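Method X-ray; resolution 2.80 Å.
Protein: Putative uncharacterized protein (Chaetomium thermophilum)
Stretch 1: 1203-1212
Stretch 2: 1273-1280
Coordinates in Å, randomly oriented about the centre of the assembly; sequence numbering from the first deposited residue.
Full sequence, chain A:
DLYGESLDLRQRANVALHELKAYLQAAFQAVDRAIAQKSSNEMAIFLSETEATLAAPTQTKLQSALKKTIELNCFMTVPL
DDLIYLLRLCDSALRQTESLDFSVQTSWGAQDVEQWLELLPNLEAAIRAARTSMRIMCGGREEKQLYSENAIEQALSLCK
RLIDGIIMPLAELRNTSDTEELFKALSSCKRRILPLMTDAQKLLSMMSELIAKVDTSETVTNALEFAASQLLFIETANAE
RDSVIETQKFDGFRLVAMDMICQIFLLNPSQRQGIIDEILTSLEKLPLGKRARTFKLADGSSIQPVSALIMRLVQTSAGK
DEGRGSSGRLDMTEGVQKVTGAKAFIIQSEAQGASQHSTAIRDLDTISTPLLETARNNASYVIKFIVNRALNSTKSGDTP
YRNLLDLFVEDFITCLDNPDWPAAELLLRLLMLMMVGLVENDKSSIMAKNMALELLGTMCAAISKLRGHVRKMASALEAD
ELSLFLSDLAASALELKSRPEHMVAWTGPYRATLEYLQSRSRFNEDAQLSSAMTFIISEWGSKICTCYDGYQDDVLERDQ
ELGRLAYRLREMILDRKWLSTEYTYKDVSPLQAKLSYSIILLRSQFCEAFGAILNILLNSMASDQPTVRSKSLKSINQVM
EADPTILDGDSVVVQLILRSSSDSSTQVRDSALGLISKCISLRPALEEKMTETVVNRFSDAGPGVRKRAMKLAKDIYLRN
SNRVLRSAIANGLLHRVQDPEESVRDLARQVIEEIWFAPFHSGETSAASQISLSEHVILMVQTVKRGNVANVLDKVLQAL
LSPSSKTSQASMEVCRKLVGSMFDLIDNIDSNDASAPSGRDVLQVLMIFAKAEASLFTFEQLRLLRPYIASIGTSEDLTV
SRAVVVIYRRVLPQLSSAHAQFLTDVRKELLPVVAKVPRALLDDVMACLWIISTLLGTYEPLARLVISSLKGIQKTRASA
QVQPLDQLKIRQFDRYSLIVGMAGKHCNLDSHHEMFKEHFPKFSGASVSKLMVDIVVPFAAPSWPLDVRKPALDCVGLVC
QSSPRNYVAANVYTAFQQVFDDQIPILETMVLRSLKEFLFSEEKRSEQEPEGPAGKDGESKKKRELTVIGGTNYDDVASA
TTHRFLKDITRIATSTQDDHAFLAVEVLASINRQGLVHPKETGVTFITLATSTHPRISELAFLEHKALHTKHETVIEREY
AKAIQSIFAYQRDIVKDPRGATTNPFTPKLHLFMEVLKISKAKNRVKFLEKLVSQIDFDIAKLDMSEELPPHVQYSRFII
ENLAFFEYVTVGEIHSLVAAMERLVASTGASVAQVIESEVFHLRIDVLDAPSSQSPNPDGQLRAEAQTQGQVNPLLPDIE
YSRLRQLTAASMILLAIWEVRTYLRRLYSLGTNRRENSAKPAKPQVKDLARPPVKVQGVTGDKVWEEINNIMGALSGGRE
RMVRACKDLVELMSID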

# COMPACT_ATOMS: atom_id res chain seq x y z
N ALA A 1203 19.02 34.84 -24.72
CA ALA A 1203 18.63 34.14 -23.50
C ALA A 1203 19.44 32.86 -23.32
O ALA A 1203 19.94 32.58 -22.22
CB ALA A 1203 17.14 33.82 -23.53
N ILE A 1204 19.59 32.07 -24.38
CA ILE A 1204 20.38 30.85 -24.30
C ILE A 1204 21.83 31.18 -23.98
O ILE A 1204 22.41 30.65 -23.03
CB ILE A 1204 20.25 30.04 -25.60
CG1 ILE A 1204 18.78 29.66 -25.84
CG2 ILE A 1204 21.12 28.79 -25.55
CD1 ILE A 1204 18.50 29.14 -27.23
N GLN A 1205 22.43 32.07 -24.78
CA GLN A 1205 23.80 32.49 -24.51
C GLN A 1205 23.95 32.98 -23.07
O GLN A 1205 24.94 32.67 -22.40
CB GLN A 1205 24.21 33.60 -25.49
CG GLN A 1205 24.22 33.16 -26.94
CD GLN A 1205 24.15 34.34 -27.91
OE1 GLN A 1205 24.24 35.50 -27.50
NE2 GLN A 1205 23.99 34.04 -29.19
N SER A 1206 22.96 33.72 -22.58
CA SER A 1206 23.02 34.24 -21.21
C SER A 1206 23.01 33.10 -20.20
O SER A 1206 23.80 33.11 -19.24
CB SER A 1206 21.84 35.19 -20.96
OG SER A 1206 21.85 35.66 -19.63
N ILE A 1207 22.13 32.12 -20.38
CA ILE A 1207 22.08 30.99 -19.46
C ILE A 1207 23.41 30.26 -19.45
O ILE A 1207 23.91 29.86 -18.39
CB ILE A 1207 20.91 30.05 -19.82
CG1 ILE A 1207 19.57 30.77 -19.60
CG2 ILE A 1207 20.97 28.77 -18.97
CD1 ILE A 1207 18.36 29.99 -20.08
N PHE A 1208 24.01 30.07 -20.62
CA PHE A 1208 25.30 29.38 -20.68
C PHE A 1208 26.38 30.17 -19.95
O PHE A 1208 27.10 29.62 -19.12
CB PHE A 1208 25.70 29.13 -22.13
CG PHE A 1208 27.10 28.60 -22.28
CD1 PHE A 1208 27.43 27.34 -21.81
CD2 PHE A 1208 28.09 29.37 -22.88
CE1 PHE A 1208 28.71 26.85 -21.94
CE2 PHE A 1208 29.38 28.88 -23.01
CZ PHE A 1208 29.69 27.62 -22.54
N ALA A 1209 26.50 31.46 -20.26
CA ALA A 1209 27.50 32.29 -19.58
C ALA A 1209 27.29 32.28 -18.07
O ALA A 1209 28.26 32.29 -17.30
CB ALA A 1209 27.46 33.71 -20.13
N TYR A 1210 26.03 32.25 -17.64
CA TYR A 1210 25.74 32.24 -16.21
C TYR A 1210 26.18 30.93 -15.57
O TYR A 1210 26.81 30.92 -14.51
CB TYR A 1210 24.24 32.48 -16.00
CG TYR A 1210 23.81 32.59 -14.55
CD1 TYR A 1210 24.06 33.74 -13.82
CD2 TYR A 1210 23.14 31.55 -13.93
CE1 TYR A 1210 23.66 33.85 -12.50
CE2 TYR A 1210 22.73 31.65 -12.61
CZ TYR A 1210 22.99 32.80 -11.90
OH TYR A 1210 22.59 32.91 -10.59
N GLN A 1211 25.85 29.80 -16.22
CA GLN A 1211 26.27 28.50 -15.69
C GLN A 1211 27.78 28.37 -15.68
O GLN A 1211 28.34 27.69 -14.81
CB GLN A 1211 25.64 27.38 -16.52
CG GLN A 1211 24.13 27.30 -16.42
CD GLN A 1211 23.66 26.81 -15.06
OE1 GLN A 1211 24.29 25.94 -14.46
NE2 GLN A 1211 22.57 27.38 -14.57
N ARG A 1212 28.47 29.00 -16.64
CA ARG A 1212 29.91 28.84 -16.76
C ARG A 1212 30.66 29.72 -15.77
O ARG A 1212 31.58 29.26 -15.08
CB ARG A 1212 30.34 29.15 -18.20
CG ARG A 1212 31.85 29.32 -18.38
CD ARG A 1212 32.23 29.42 -19.85
NE ARG A 1212 31.42 30.40 -20.57
CZ ARG A 1212 31.59 31.71 -20.49
NH1 ARG A 1212 32.54 32.23 -19.72
NH2 ARG A 1212 30.81 32.52 -21.19
N VAL A 1273 32.57 25.15 -28.82
CA VAL A 1273 32.44 23.73 -28.51
C VAL A 1273 31.88 23.53 -27.11
O VAL A 1273 31.04 22.65 -26.88
CB VAL A 1273 33.79 23.02 -28.68
CG1 VAL A 1273 33.72 21.57 -28.19
CG2 VAL A 1273 34.22 23.05 -30.14
N GLN A 1274 32.33 24.34 -26.15
CA GLN A 1274 31.74 24.30 -24.81
C GLN A 1274 30.27 24.68 -24.86
O GLN A 1274 29.42 24.02 -24.23
CB GLN A 1274 32.51 25.24 -23.88
CG GLN A 1274 32.10 25.16 -22.42
CD GLN A 1274 32.44 23.83 -21.79
OE1 GLN A 1274 33.62 23.48 -21.63
NE2 GLN A 1274 31.42 23.07 -21.42
N TYR A 1275 29.93 25.73 -25.61
CA TYR A 1275 28.54 26.14 -25.76
C TYR A 1275 27.72 25.07 -26.47
O TYR A 1275 26.64 24.68 -26.00
CB TYR A 1275 28.50 27.47 -26.52
CG TYR A 1275 27.12 28.05 -26.75
CD1 TYR A 1275 26.20 28.15 -25.72
CD2 TYR A 1275 26.75 28.51 -28.01
CE1 TYR A 1275 24.95 28.69 -25.93
CE2 TYR A 1275 25.50 29.05 -28.23
CZ TYR A 1275 24.60 29.14 -27.19
OH TYR A 1275 23.35 29.67 -27.41
N SER A 1276 28.22 24.58 -27.60
CA SER A 1276 27.53 23.53 -28.34
C SER A 1276 27.24 22.33 -27.45
O SER A 1276 26.11 21.84 -27.39
CB SER A 1276 28.37 23.11 -29.55
OG SER A 1276 28.54 24.19 -30.45
N ARG A 1277 28.26 21.85 -26.73
CA ARG A 1277 28.05 20.77 -25.77
C ARG A 1277 26.95 21.14 -24.78
O ARG A 1277 26.05 20.34 -24.50
CB ARG A 1277 29.35 20.47 -25.03
CG ARG A 1277 29.22 19.36 -24.00
CD ARG A 1277 30.51 19.15 -23.23
NE ARG A 1277 30.50 17.88 -22.51
CZ ARG A 1277 31.55 17.38 -21.86
NH1 ARG A 1277 32.70 18.03 -21.84
NH2 ARG A 1277 31.43 16.21 -21.23
N PHE A 1278 27.01 22.36 -24.25
CA PHE A 1278 26.02 22.78 -23.27
C PHE A 1278 24.60 22.63 -23.81
O PHE A 1278 23.70 22.18 -23.09
CB PHE A 1278 26.26 24.23 -22.85
CG PHE A 1278 25.13 24.83 -22.06
CD1 PHE A 1278 24.96 24.51 -20.72
CD2 PHE A 1278 24.23 25.70 -22.65
CE1 PHE A 1278 23.91 25.05 -19.99
CE2 PHE A 1278 23.19 26.24 -21.93
CZ PHE A 1278 23.02 25.91 -20.60
N ILE A 1279 24.38 22.98 -25.08
CA ILE A 1279 23.01 22.99 -25.61
C ILE A 1279 22.64 21.71 -26.35
O ILE A 1279 21.49 21.58 -26.78
CB ILE A 1279 22.75 24.22 -26.50
CG1 ILE A 1279 23.65 24.22 -27.74
CG2 ILE A 1279 22.95 25.50 -25.70
CD1 ILE A 1279 23.33 25.35 -28.71
N ILE A 1280 23.56 20.76 -26.51
CA ILE A 1280 23.17 19.43 -26.98
C ILE A 1280 22.86 18.52 -25.80
O ILE A 1280 21.92 17.71 -25.86
CB ILE A 1280 24.24 18.82 -27.90
CG1 ILE A 1280 25.54 18.55 -27.15
CG2 ILE A 1280 24.49 19.71 -29.11
CD1 ILE A 1280 25.71 17.11 -26.73

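Two helices cross here at a steep angle, 104° between their N-to-C directions, with their axes 10.6 Å apart at closest approach. Such a crossing confines the contact to a compact patch, and that patch is built around one aromatic residue. Phe-1208 has its CA-to-CB bond pointing toward the other helix, and its t rotamer (chi1 172°) carries the ring into the space beside Gln-1274, Tyr-1275 and Phe-1278. Phenylalanine suits this place because a flat, apolar ring can meet different neighbours with its face and its edge. Over one face lies Tyr-1275, whose CA sits 3.9 Å from the centroid of the Phe-1208 ring and only 17° off the ring normal, a CH-pi contact with the helix backbone itself. At the edge, CZ of Phe-1208 comes within 3.4 Å of CG of Gln-1274, so the glutamine offers the ring an aliphatic methylene.

Phe-1278 answers from the second helix. Its CA-to-CB bond too points toward the other helix, and it adopts t (chi1 168°), which brings one face of its ring over the backbone of Phe-1208; CB of Phe-1208 stands 4.2 Å from the centroid of the Phe-1278 ring, off-centre. The two phenylalanine rings meet obliquely, their planes at 48°, with CD1 of Phe-1208 3.4 Å from CG of Phe-1278. Farther out on the Phe-1278 ring, CZ packs 3.9 Å from CG2 of Ile-1207, a beta-branched side chain whose methyl reaches the ring although the end of the chain leads away.

Tyr-1275 shows how a rotamer can redirect a residue. Its CA-to-CB bond points sideways, yet with chi1 at 180° (t) its end comes nearer to the first helix. The ring runs past Phe-1208, with CD1 of Tyr-1275 3.6 Å from CG of Phe-1208, and extends to Ile-1204 and Gln-1205. CG2 of Ile-1204 meets the tyrosine at its edge, only 3.0 Å from OH of Tyr-1275, a very tight approach for a methyl group. The hydroxyl is hydrogen-bonded elsewhere in the structure, so tyrosine combines an apolar ring in this contact with a satisfied polar end.

Ile-1204, in the common m,t conformation, also sets CG2 3.8 Å from CG2 of Ile-1279, extending the apolar surface. No hydrogen bond links the two stretches. Within each stretch the backbone forms the usual helical hydrogen bonds, such as N of Phe-1208 to O of Ile-1204 at 3.0 Å, and the contact between the helices is one of packing, chiefly by side chains, with the CA atoms of Tyr-1275 and Phe-1208 also lying against aromatic faces.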